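Local coordinates for precorrin-3 methylase (PDB 3NUT), which probably transfers a methyl group from S-adenosylmethionine to a precorrin intermediate on the pathway to adenosylcobalamin, at residues R161-M166 / G232-R237; T25-A30 / R114-I119; D66-A71 / S96-A101. One frame throughout, in Å; residues are numbered along the deposited sequence.

Interaction 1: R161-M166 / G232-R237; sequences RGDFAM and GNAATR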
ATOM      1  N   ARG A 161      19.370  -5.642   4.968  1.00 46.25           N
ATOM      2  CA  ARG A 161      20.647  -5.249   4.360  1.00 45.95           C
ATOM      3  C   ARG A 161      20.499  -4.157   3.316  1.00 45.56           C
ATOM      4  O   ARG A 161      21.390  -3.328   3.159  1.00 45.80           O
ATOM      5  CB  ARG A 161      21.417  -6.463   3.797  1.00 46.35           C
ATOM      6  CG  ARG A 161      21.988  -7.404   4.866  1.00 46.55           C
ATOM      7  CD  ARG A 161      22.534  -8.704   4.264  1.00 46.39           C
ATOM      8  NE  ARG A 161      22.684  -9.763   5.271  1.00 47.83           N
ATOM      9  CZ  ARG A 161      23.027 -11.026   4.998  1.00 47.59           C
ATOM     10  NH1 ARG A 161      23.252 -11.402   3.750  1.00 46.97           N
ATOM     11  NH2 ARG A 161      23.122 -11.922   5.970  1.00 46.18           N
ATOM     12  N   GLY A 162      19.371  -4.154   2.608  1.00 45.17           N
ATOM     13  CA  GLY A 162      19.055  -3.107   1.637  1.00 43.98           C
ATOM     14  C   GLY A 162      18.605  -1.846   2.344  1.00 43.40           C
ATOM     15  O   GLY A 162      18.417  -0.801   1.723  1.00 43.37           O
ATOM     16  N   ASP A 163      18.446  -1.950   3.655  1.00 43.06           N
ATOM     17  CA  ASP A 163      18.020  -0.830   4.487  1.00 43.33           C
ATOM     18  C   ASP A 163      16.606  -0.358   4.110  1.00 42.91           C
ATOM     19  O   ASP A 163      16.311   0.844   4.127  1.00 43.32           O
ATOM     20  CB  ASP A 163      19.023   0.336   4.445  1.00 42.95           C
ATOM     21  CG  ASP A 163      18.727   1.396   5.515  1.00 44.75           C
ATOM     22  OD1 ASP A 163      18.409   1.008   6.667  1.00 44.62           O
ATOM     23  OD2 ASP A 163      18.792   2.612   5.204  1.00 45.79           O
ATOM     24  N   PHE A 164      15.760  -1.324   3.741  1.00 42.23           N
ATOM     25  CA  PHE A 164      14.323  -1.124   3.545  1.00 40.48           C
ATOM     26  C   PHE A 164      13.642  -0.938   4.899  1.00 39.70           C
ATOM     27  O   PHE A 164      13.925  -1.676   5.851  1.00 39.26           O
ATOM     28  CB  PHE A 164      13.715  -2.376   2.913  1.00 41.00           C
ATOM     29  CG  PHE A 164      13.972  -2.515   1.446  1.00 40.06           C
ATOM     30  CD1 PHE A 164      13.156  -1.891   0.529  1.00 38.45           C
ATOM     31  CD2 PHE A 164      15.019  -3.290   0.987  1.00 40.88           C
ATOM     32  CE1 PHE A 164      13.381  -2.032  -0.845  1.00 40.49           C
ATOM     33  CE2 PHE A 164      15.258  -3.426  -0.383  1.00 41.11           C
ATOM     34  CZ  PHE A 164      14.435  -2.789  -1.299  1.00 39.58           C
ATOM     35  N   ALA A 165      12.715   0.005   4.976  1.00 38.49           N
ATOM     36  CA  ALA A 165      11.806   0.030   6.102  1.00 38.20           C
ATOM     37  C   ALA A 165      10.898  -1.181   5.891  1.00 37.54           C
ATOM     38  O   ALA A 165      10.841  -1.723   4.779  1.00 38.07           O
ATOM     39  CB  ALA A 165      11.008   1.362   6.148  1.00 37.68           C
ATOM     40  N   MET A 166      10.226  -1.650   6.930  1.00 37.19           N
ATOM     41  CA  MET A 166       9.394  -2.857   6.752  1.00 37.43           C
ATOM     42  C   MET A 166       8.078  -2.861   7.507  1.00 37.28           C
ATOM     43  O   MET A 166       7.941  -2.251   8.591  1.00 37.50           O
ATOM     44  CB  MET A 166      10.138  -4.138   7.136  1.00 37.49           C
ATOM     45  CG  MET A 166      11.642  -4.072   7.177  1.00 38.12           C
ATOM     46  SD  MET A 166      12.221  -5.597   7.930  1.00 41.46           S
ATOM     47  CE  MET A 166      13.986  -5.299   7.979  1.00 43.49           C
ATOM     48  N   GLY A 232      11.394   0.806  10.945  1.00 40.29           N
ATOM     49  CA  GLY A 232      11.966   1.914  10.187  1.00 41.66           C
ATOM     50  C   GLY A 232      13.166   1.548   9.323  1.00 42.47           C
ATOM     51  O   GLY A 232      13.617   0.393   9.333  1.00 42.81           O
ATOM     52  N   ASN A 233      13.639   2.517   8.535  1.00 43.53           N
ATOM     53  CA  ASN A 233      14.992   2.493   7.968  1.00 44.80           C
ATOM     54  C   ASN A 233      15.961   2.732   9.147  1.00 45.14           C
ATOM     55  O   ASN A 233      15.533   2.982  10.286  1.00 44.97           O
ATOM     56  CB  ASN A 233      15.202   3.657   6.975  1.00 44.81           C
ATOM     57  CG  ASN A 233      14.364   3.543   5.716  1.00 47.41           C
ATOM     58  OD1 ASN A 233      14.719   2.839   4.760  1.00 51.04           O
ATOM     59  ND2 ASN A 233      13.265   4.279   5.681  1.00 48.47           N
ATOM     60  N   ALA A 234      17.257   2.712   8.862  1.00 45.82           N
ATOM     61  CA  ALA A 234      18.254   3.197   9.821  1.00 46.64           C
ATOM     62  C   ALA A 234      18.084   4.684  10.151  1.00 46.85           C
ATOM     63  O   ALA A 234      18.345   5.097  11.275  1.00 47.11           O
ATOM     64  CB  ALA A 234      19.685   2.914   9.314  1.00 46.84           C
ATOM     65  N   ALA A 235      17.658   5.487   9.177  1.00 47.23           N
ATOM     66  CA  ALA A 235      17.449   6.932   9.395  1.00 47.57           C
ATOM     67  C   ALA A 235      16.150   7.307  10.149  1.00 48.09           C
ATOM     68  O   ALA A 235      16.035   8.401  10.725  1.00 48.20           O
ATOM     69  CB  ALA A 235      17.519   7.665   8.069  1.00 47.22           C
ATOM     70  N   THR A 236      15.186   6.392  10.135  1.00 48.58           N
ATOM     71  CA  THR A 236      13.848   6.623  10.652  1.00 49.19           C
ATOM     72  C   THR A 236      13.875   7.099  12.090  1.00 49.94           C
ATOM     73  O   THR A 236      14.471   6.470  12.961  1.00 50.28           O
ATOM     74  CB  THR A 236      12.987   5.337  10.507  1.00 49.55           C
ATOM     75  OG1 THR A 236      12.785   5.053   9.114  1.00 48.27           O
ATOM     76  CG2 THR A 236      11.637   5.481  11.190  1.00 49.83           C
ATOM     77  N   ARG A 237      13.223   8.221  12.343  1.00 50.49           N
ATOM     78  CA  ARG A 237      13.346   8.853  13.645  1.00 51.10           C
ATOM     79  C   ARG A 237      12.059   9.433  14.205  1.00 51.11           C
ATOM     80  O   ARG A 237      10.983   9.305  13.632  1.00 51.41           O
ATOM     81  CB  ARG A 237      14.438   9.925  13.614  1.00 51.40           C
ATOM     82  CG  ARG A 237      14.166  11.049  12.648  1.00 51.96           C
ATOM     83  CD  ARG A 237      15.392  11.881  12.482  1.00 54.72           C
ATOM     84  NE  ARG A 237      15.581  12.790  13.606  1.00 57.22           N
ATOM     85  CZ  ARG A 237      16.522  13.728  13.661  1.00 59.00           C
ATOM     86  NH1 ARG A 237      17.382  13.878  12.650  1.00 59.76           N
ATOM     87  NH2 ARG A 237      16.600  14.521  14.726  1.00 58.06           N
TER
HETATM   88  O   HOH W   1      18.342   4.704   6.357  1.00 40.35           O
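The tight part of this contact lies at the foot of strand 165-169, where the CB of A165 sits 3.7 Å from the backbone N of N233 and the CA of A165 meets the carbonyl O of G232 at the same distance. Strands 165-169 and 227-231 are antiparallel neighbours in the mixed sheet of the C-terminal half, and the loop leaving 227-231 swings past the start of its partner. That loop is braced from within: N233 N donates to T236 OG1 over 2.7 Å. Toward solvent the packing gives way to polar bonds made by one carboxylate. D163 ends helix 149-161 in a Schellman motif (phi 63°), and its CG stands anti to the backbone N (chi1 -169°), which carries the carboxylate across to the loop. The syn lone pair of OD1 takes the N-H of A234 at 3.0 Å and 156°, with the methyl of exposed A234 alongside. D163 OD2 accepts from a water at 2.4 Å, and that water accepts from A235 N. R195 and, on the second subunit, R155 make long, weak ion pairs with D163. With two successive loop amides served, one directly and one through water, the carboxylate is probably kept ionised.

Interaction 2: T25-A30 / R114-I119; sequences TPEVTA and RILPGI
The first turn of helix 26-34 lies over the end of strand 113-116, with the CA atoms of V28 and L116 6.5 Å apart and those of T25 and G118 6.7 Å apart. T25 is the N-cap: its OG1, between the backbone N and the carbonyl carbon (chi1 63°), accepts from V28 N over 3.1 Å. Two successive side chains, E27 and V28, then come down on L116. CG2 of V28 meets L116 CB at 3.7 Å, the two side chains running alongside one another, pointing opposite ways, while E27, extended with CG anti to its backbone N, crosses the leucine obliquely so that its OE1 reaches L116 CD2 at 3.2 Å. This is helix-on-sheet packing in the N-terminal half of the tetrapyrrole methylase fold, at a strand that borders the parallel sheet within the chain and pairs with strand 10-15. The strand's continuation approaches the cofactor pocket: G118 N is hydrogen-bonded to D88, a residue that binds S-adenosyl-L-homocysteine. Between helix and strand a water accepts from T25 OG1 at 2.5 Å, donates to the carbonyl O of P117 at 2.7 Å and makes a longer bond to E27 OE1, so the capping hydroxyl is held by two bonds, accepting one and donating the other. The other carboxylate oxygen, E27 OE2, forms a salt bridge to R20 of the second subunit.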
ATOM      1  N   THR A  25     -13.846   2.432  -0.132  1.00 22.09           N
ATOM      2  CA  THR A  25     -13.937   3.282  -1.311  1.00 21.56           C
ATOM      3  C   THR A  25     -15.362   3.302  -1.817  1.00 21.80           C
ATOM      4  O   THR A  25     -16.077   2.343  -1.612  1.00 23.73           O
ATOM      5  CB  THR A  25     -12.998   2.828  -2.384  1.00 21.59           C
ATOM      6  OG1 THR A  25     -13.373   1.501  -2.797  1.00 21.47           O
ATOM      7  CG2 THR A  25     -11.597   2.866  -1.861  1.00 20.30           C
ATOM      8  N   PRO A  26     -15.803   4.415  -2.426  1.00 22.18           N
ATOM      9  CA  PRO A  26     -17.128   4.414  -3.063  1.00 21.90           C
ATOM     10  C   PRO A  26     -17.292   3.321  -4.129  1.00 21.85           C
ATOM     11  O   PRO A  26     -18.381   2.790  -4.278  1.00 22.55           O
ATOM     12  CB  PRO A  26     -17.209   5.814  -3.689  1.00 21.36           C
ATOM     13  CG  PRO A  26     -16.422   6.670  -2.595  1.00 22.93           C
ATOM     14  CD  PRO A  26     -15.234   5.781  -2.331  1.00 21.37           C
ATOM     15  N   GLU A  27     -16.235   3.008  -4.857  1.00 22.34           N
ATOM     16  CA  GLU A  27     -16.247   1.888  -5.822  1.00 23.25           C
ATOM     17  C   GLU A  27     -16.636   0.575  -5.131  1.00 23.48           C
ATOM     18  O   GLU A  27     -17.462  -0.199  -5.667  1.00 23.88           O
ATOM     19  CB  GLU A  27     -14.864   1.761  -6.489  1.00 23.45           C
ATOM     20  CG  GLU A  27     -14.589   0.390  -7.160  1.00 27.53           C
ATOM     21  CD  GLU A  27     -13.339   0.359  -8.041  1.00 27.21           C
ATOM     22  OE1 GLU A  27     -12.263  -0.134  -7.630  1.00 28.04           O
ATOM     23  OE2 GLU A  27     -13.438   0.814  -9.178  1.00 29.90           O
ATOM     24  N   VAL A  28     -16.052   0.325  -3.934  1.00 23.02           N
ATOM     25  CA  VAL A  28     -16.356  -0.901  -3.182  1.00 21.92           C
ATOM     26  C   VAL A  28     -17.765  -0.819  -2.590  1.00 22.24           C
ATOM     27  O   VAL A  28     -18.531  -1.765  -2.700  1.00 20.94           O
ATOM     28  CB  VAL A  28     -15.267  -1.321  -2.129  1.00 21.53           C
ATOM     29  CG1 VAL A  28     -15.806  -2.419  -1.174  1.00 20.59           C
ATOM     30  CG2 VAL A  28     -13.997  -1.794  -2.817  1.00 19.31           C
ATOM     31  N   THR A  29     -18.131   0.313  -1.991  1.00 23.08           N
ATOM     32  CA  THR A  29     -19.519   0.450  -1.534  1.00 23.76           C
ATOM     33  C   THR A  29     -20.532   0.149  -2.703  1.00 23.79           C
ATOM     34  O   THR A  29     -21.566  -0.459  -2.467  1.00 23.91           O
ATOM     35  CB  THR A  29     -19.767   1.821  -0.905  1.00 24.36           C
ATOM     36  OG1 THR A  29     -18.978   1.944   0.302  1.00 26.36           O
ATOM     37  CG2 THR A  29     -21.297   2.054  -0.565  1.00 23.23           C
ATOM     38  N   ALA A  30     -20.223   0.577  -3.925  1.00 23.19           N
ATOM     39  CA  ALA A  30     -21.116   0.347  -5.089  1.00 24.04           C
ATOM     40  C   ALA A  30     -21.190  -1.123  -5.549  1.00 24.31           C
ATOM     41  O   ALA A  30     -22.267  -1.596  -5.905  1.00 25.03           O
ATOM     42  CB  ALA A  30     -20.731   1.258  -6.262  1.00 23.38           C
ATOM     43  N   ARG A 114     -13.224  -8.798 -11.354  1.00 26.10           N
ATOM     44  CA  ARG A 114     -12.864  -7.426 -11.022  1.00 25.30           C
ATOM     45  C   ARG A 114     -12.220  -7.449  -9.646  1.00 23.97           C
ATOM     46  O   ARG A 114     -12.759  -8.070  -8.724  1.00 24.06           O
ATOM     47  CB  ARG A 114     -14.129  -6.581 -10.956  1.00 26.20           C
ATOM     48  CG  ARG A 114     -14.910  -6.463 -12.277  1.00 29.67           C
ATOM     49  CD  ARG A 114     -16.382  -6.165 -12.009  1.00 34.44           C
ATOM     50  NE  ARG A 114     -17.141  -5.966 -13.245  1.00 36.97           N
ATOM     51  CZ  ARG A 114     -18.401  -5.537 -13.323  1.00 36.48           C
ATOM     52  NH1 ARG A 114     -19.091  -5.242 -12.236  1.00 36.72           N
ATOM     53  NH2 ARG A 114     -18.973  -5.398 -14.516  1.00 39.44           N
ATOM     54  N   ILE A 115     -11.075  -6.784  -9.502  1.00 23.03           N
ATOM     55  CA  ILE A 115     -10.351  -6.704  -8.242  1.00 20.92           C
ATOM     56  C   ILE A 115     -10.357  -5.234  -7.803  1.00 22.05           C
ATOM     57  O   ILE A 115      -9.836  -4.372  -8.513  1.00 21.44           O
ATOM     58  CB  ILE A 115      -8.883  -7.190  -8.411  1.00 21.76           C
ATOM     59  CG1 ILE A 115      -8.846  -8.574  -9.096  1.00 17.28           C
ATOM     60  CG2 ILE A 115      -8.111  -7.215  -7.014  1.00 17.73           C
ATOM     61  CD1 ILE A 115      -9.308  -9.745  -8.180  1.00 13.80           C
ATOM     62  N   LEU A 116     -10.965  -4.962  -6.638  1.00 21.78           N
ATOM     63  CA  LEU A 116     -11.207  -3.598  -6.166  1.00 21.52           C
ATOM     64  C   LEU A 116     -10.343  -3.297  -4.940  1.00 21.59           C
ATOM     65  O   LEU A 116     -10.510  -3.933  -3.899  1.00 21.31           O
ATOM     66  CB  LEU A 116     -12.701  -3.423  -5.833  1.00 20.97           C
ATOM     67  CG  LEU A 116     -13.646  -3.809  -6.992  1.00 19.83           C
ATOM     68  CD1 LEU A 116     -15.082  -3.428  -6.593  1.00 18.47           C
ATOM     69  CD2 LEU A 116     -13.237  -3.090  -8.308  1.00 17.15           C
ATOM     70  N   PRO A 117      -9.410  -2.351  -5.070  1.00 21.72           N
ATOM     71  CA  PRO A 117      -8.422  -2.089  -4.029  1.00 22.34           C
ATOM     72  C   PRO A 117      -9.037  -1.529  -2.754  1.00 22.57           C
ATOM     73  O   PRO A 117     -10.180  -1.080  -2.779  1.00 23.06           O
ATOM     74  CB  PRO A 117      -7.467  -1.050  -4.673  1.00 22.42           C
ATOM     75  CG  PRO A 117      -8.178  -0.512  -5.887  1.00 22.59           C
ATOM     76  CD  PRO A 117      -9.110  -1.642  -6.328  1.00 22.30           C
ATOM     77  N   GLY A 118      -8.275  -1.531  -1.655  1.00 23.04           N
ATOM     78  CA  GLY A 118      -8.674  -0.834  -0.388  1.00 21.56           C
ATOM     79  C   GLY A 118      -7.459  -0.325   0.396  1.00 22.75           C
ATOM     80  O   GLY A 118      -6.290  -0.554  -0.001  1.00 21.58           O
ATOM     81  N   ILE A 119      -7.710   0.408   1.480  1.00 22.73           N
ATOM     82  CA  ILE A 119      -6.624   0.902   2.341  1.00 23.89           C
ATOM     83  C   ILE A 119      -5.992  -0.292   3.034  1.00 24.03           C
ATOM     84  O   ILE A 119      -6.696  -1.022   3.725  1.00 23.84           O
ATOM     85  CB  ILE A 119      -7.186   1.896   3.419  1.00 23.48           C
ATOM     86  CG1 ILE A 119      -7.871   3.127   2.777  1.00 24.77           C
ATOM     87  CG2 ILE A 119      -6.110   2.322   4.415  1.00 24.76           C
ATOM     88  CD1 ILE A 119      -7.001   3.978   1.781  1.00 25.21           C
TER
HETATM   89  O   HOH W   2     -11.878   0.290  -4.426  1.00 35.63           O

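Interaction 3: D66-A71 / S96-A101; sequences DRATHA and SALFEA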
ATOM      1  N   ASP A  66     -11.174 -23.084  -2.084  1.00 41.50           N
ATOM      2  CA  ASP A  66     -12.486 -23.715  -2.316  1.00 40.94           C
ATOM      3  C   ASP A  66     -13.664 -22.737  -2.364  1.00 40.19           C
ATOM      4  O   ASP A  66     -14.651 -22.960  -3.079  1.00 40.50           O
ATOM      5  CB  ASP A  66     -12.781 -24.780  -1.241  1.00 41.10           C
ATOM      6  CG  ASP A  66     -12.301 -26.186  -1.633  1.00 43.18           C
ATOM      7  OD1 ASP A  66     -11.532 -26.324  -2.616  1.00 43.75           O
ATOM      8  OD2 ASP A  66     -12.691 -27.162  -0.929  1.00 45.27           O
ATOM      9  N   ARG A  67     -13.589 -21.689  -1.564  1.00 38.50           N
ATOM     10  CA  ARG A  67     -14.562 -20.632  -1.656  1.00 38.32           C
ATOM     11  C   ARG A  67     -14.412 -19.861  -2.968  1.00 36.67           C
ATOM     12  O   ARG A  67     -15.396 -19.406  -3.519  1.00 36.76           O
ATOM     13  CB  ARG A  67     -14.425 -19.674  -0.465  1.00 38.78           C
ATOM     14  CG  ARG A  67     -13.023 -19.111  -0.350  1.00 41.17           C
ATOM     15  CD  ARG A  67     -12.633 -18.880   1.094  1.00 45.50           C
ATOM     16  NE  ARG A  67     -12.763 -17.473   1.469  1.00 45.96           N
ATOM     17  CZ  ARG A  67     -12.564 -17.017   2.702  1.00 45.78           C
ATOM     18  NH1 ARG A  67     -12.242 -17.888   3.668  1.00 43.28           N
ATOM     19  NH2 ARG A  67     -12.713 -15.709   2.971  1.00 41.20           N
ATOM     20  N   ALA A  68     -13.188 -19.707  -3.457  1.00 35.29           N
ATOM     21  CA  ALA A  68     -12.955 -18.978  -4.702  1.00 34.76           C
ATOM     22  C   ALA A  68     -13.513 -19.752  -5.882  1.00 34.33           C
ATOM     23  O   ALA A  68     -14.153 -19.174  -6.738  1.00 35.23           O
ATOM     24  CB  ALA A  68     -11.475 -18.680  -4.891  1.00 34.77           C
ATOM     25  N   THR A  69     -13.289 -21.065  -5.903  1.00 33.63           N
ATOM     26  CA  THR A  69     -13.882 -21.969  -6.885  1.00 33.18           C
ATOM     27  C   THR A  69     -15.408 -21.876  -6.826  1.00 33.14           C
ATOM     28  O   THR A  69     -16.104 -21.831  -7.857  1.00 32.67           O
ATOM     29  CB  THR A  69     -13.393 -23.438  -6.629  1.00 33.75           C
ATOM     30  OG1 THR A  69     -11.949 -23.475  -6.643  1.00 33.11           O
ATOM     31  CG2 THR A  69     -13.949 -24.418  -7.657  1.00 30.64           C
ATOM     32  N   HIS A  70     -15.938 -21.825  -5.610  1.00 32.76           N
ATOM     33  CA  HIS A  70     -17.377 -21.746  -5.455  1.00 32.57           C
ATOM     34  C   HIS A  70     -17.902 -20.418  -5.973  1.00 31.84           C
ATOM     35  O   HIS A  70     -18.962 -20.376  -6.609  1.00 31.78           O
ATOM     36  CB  HIS A  70     -17.757 -21.931  -3.998  1.00 33.22           C
ATOM     37  CG  HIS A  70     -19.225 -21.802  -3.734  1.00 34.47           C
ATOM     38  ND1 HIS A  70     -19.724 -21.141  -2.629  1.00 34.62           N
ATOM     39  CD2 HIS A  70     -20.298 -22.260  -4.420  1.00 33.07           C
ATOM     40  CE1 HIS A  70     -21.044 -21.210  -2.644  1.00 35.71           C
ATOM     41  NE2 HIS A  70     -21.417 -21.879  -3.722  1.00 34.89           N
ATOM     42  N   ALA A  71     -17.160 -19.350  -5.690  1.00 30.66           N
ATOM     43  CA  ALA A  71     -17.475 -18.037  -6.215  1.00 30.72           C
ATOM     44  C   ALA A  71     -17.549 -18.072  -7.753  1.00 30.60           C
ATOM     45  O   ALA A  71     -18.468 -17.520  -8.346  1.00 29.15           O
ATOM     46  CB  ALA A  71     -16.427 -17.029  -5.755  1.00 30.61           C
ATOM     47  N   SER A  96      -5.274 -13.162  -4.978  1.00 28.34           N
ATOM     48  CA  SER A  96      -4.345 -14.255  -5.309  1.00 29.49           C
ATOM     49  C   SER A  96      -4.983 -15.646  -5.419  1.00 29.13           C
ATOM     50  O   SER A  96      -4.782 -16.364  -6.406  1.00 29.01           O
ATOM     51  CB  SER A  96      -3.258 -14.353  -4.238  1.00 30.27           C
ATOM     52  OG  SER A  96      -2.023 -13.932  -4.765  1.00 34.91           O
ATOM     53  N   ALA A  97      -5.706 -16.016  -4.368  1.00 28.04           N
ATOM     54  CA  ALA A  97      -6.406 -17.272  -4.283  1.00 27.65           C
ATOM     55  C   ALA A  97      -7.449 -17.439  -5.379  1.00 27.81           C
ATOM     56  O   ALA A  97      -7.661 -18.541  -5.861  1.00 27.29           O
ATOM     57  CB  ALA A  97      -7.084 -17.378  -2.941  1.00 27.88           C
ATOM     58  N   LEU A  98      -8.122 -16.356  -5.748  1.00 27.79           N
ATOM     59  CA  LEU A  98      -9.086 -16.430  -6.847  1.00 26.91           C
ATOM     60  C   LEU A  98      -8.382 -16.798  -8.152  1.00 26.63           C
ATOM     61  O   LEU A  98      -8.893 -17.628  -8.920  1.00 26.21           O
ATOM     62  CB  LEU A  98      -9.898 -15.129  -6.997  1.00 26.23           C
ATOM     63  CG  LEU A  98     -10.797 -14.996  -8.244  1.00 25.11           C
ATOM     64  CD1 LEU A  98     -11.914 -16.044  -8.212  1.00 20.92           C
ATOM     65  CD2 LEU A  98     -11.384 -13.581  -8.379  1.00 22.49           C
ATOM     66  N   PHE A  99      -7.225 -16.197  -8.390  1.00 26.39           N
ATOM     67  CA  PHE A  99      -6.472 -16.472  -9.607  1.00 27.56           C
ATOM     68  C   PHE A  99      -5.823 -17.850  -9.549  1.00 29.14           C
ATOM     69  O   PHE A  99      -5.723 -18.535 -10.586  1.00 29.23           O
ATOM     70  CB  PHE A  99      -5.483 -15.356  -9.948  1.00 26.40           C
ATOM     71  CG  PHE A  99      -6.164 -14.057 -10.231  1.00 26.24           C
ATOM     72  CD1 PHE A  99      -7.013 -13.937 -11.315  1.00 24.12           C
ATOM     73  CD2 PHE A  99      -6.010 -12.965  -9.380  1.00 23.62           C
ATOM     74  CE1 PHE A  99      -7.672 -12.746 -11.565  1.00 25.80           C
ATOM     75  CE2 PHE A  99      -6.664 -11.785  -9.627  1.00 22.49           C
ATOM     76  CZ  PHE A  99      -7.497 -11.663 -10.696  1.00 25.60           C
ATOM     77  N   GLU A 100      -5.446 -18.281  -8.343  1.00 29.73           N
ATOM     78  CA  GLU A 100      -5.123 -19.703  -8.144  1.00 31.27           C
ATOM     79  C   GLU A 100      -6.282 -20.677  -8.422  1.00 30.82           C
ATOM     80  O   GLU A 100      -6.066 -21.679  -9.090  1.00 30.95           O
ATOM     81  CB  GLU A 100      -4.516 -19.985  -6.773  1.00 31.72           C
ATOM     82  CG  GLU A 100      -3.099 -19.511  -6.659  1.00 36.59           C
ATOM     83  CD  GLU A 100      -2.563 -19.562  -5.224  1.00 41.53           C
ATOM     84  OE1 GLU A 100      -2.424 -18.474  -4.615  1.00 40.37           O
ATOM     85  OE2 GLU A 100      -2.271 -20.686  -4.735  1.00 43.12           O
ATOM     86  N   ALA A 101      -7.482 -20.407  -7.918  1.00 29.30           N
ATOM     87  CA  ALA A 101      -8.607 -21.274  -8.233  1.00 29.10           C
ATOM     88  C   ALA A 101      -8.940 -21.262  -9.731  1.00 28.93           C
ATOM     89  O   ALA A 101      -9.281 -22.276 -10.280  1.00 28.91           O
ATOM     90  CB  ALA A 101      -9.827 -20.899  -7.417  1.00 28.99           C
TER
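Helices 65-76 and 94-104 cross at -68° with their segment axes 8.3 Å apart, a close approach between two helices of the N-terminal alpha/beta half, made over alanines. R67 leaves by the flank of the first segment toward D60, with which it makes a long, weak ion pair. A68 carries the contact. Its CB drives straight at helix 94-104 and settles among the backbone and methyls there, 3.7 Å from A101 CB, 3.8 Å from L98 CA and 3.9 Å from the carbonyl O of A97. L98 brings CD1 in from the side facing the parallel sheet: CG anti to the backbone N (chi1 171°) turns CD1 to within 4.3 Å of A68 CB, while the leucine also touches V11 and V13 of the parallel sheet and L72 farther along the first helix. T69, next along, completes the patch from its other edge, where its hydroxyl is tied back into its own helix by a hydrogen bond to L65 O, and the same OG1 rests against the methyl of A101, with 3.4 Å between OG1 and CB.

Interactions 2 and 3 belong to the same parallel-sheet half of the chain; interaction 1 lies in the mixed-sheet half, its centre about 31 Å and 36 Å from theirs. Helix 94-104 leads on to strand 113-116, and the two contacts meet where I115 CD1 packs on F99 CE2 at 3.6 Å, with interaction 3 nested inside the loop that interaction 2 closes. All three are mostly buried and reach the second subunit. Their chemistry differs with place: interaction 3, helix on helix, is almost wholly apolar; interaction 2, helix on strand, adds a bridging water; interaction 1, between a strand start and a loop with an exposed corner, relies on a carboxylate bonding backbone amides.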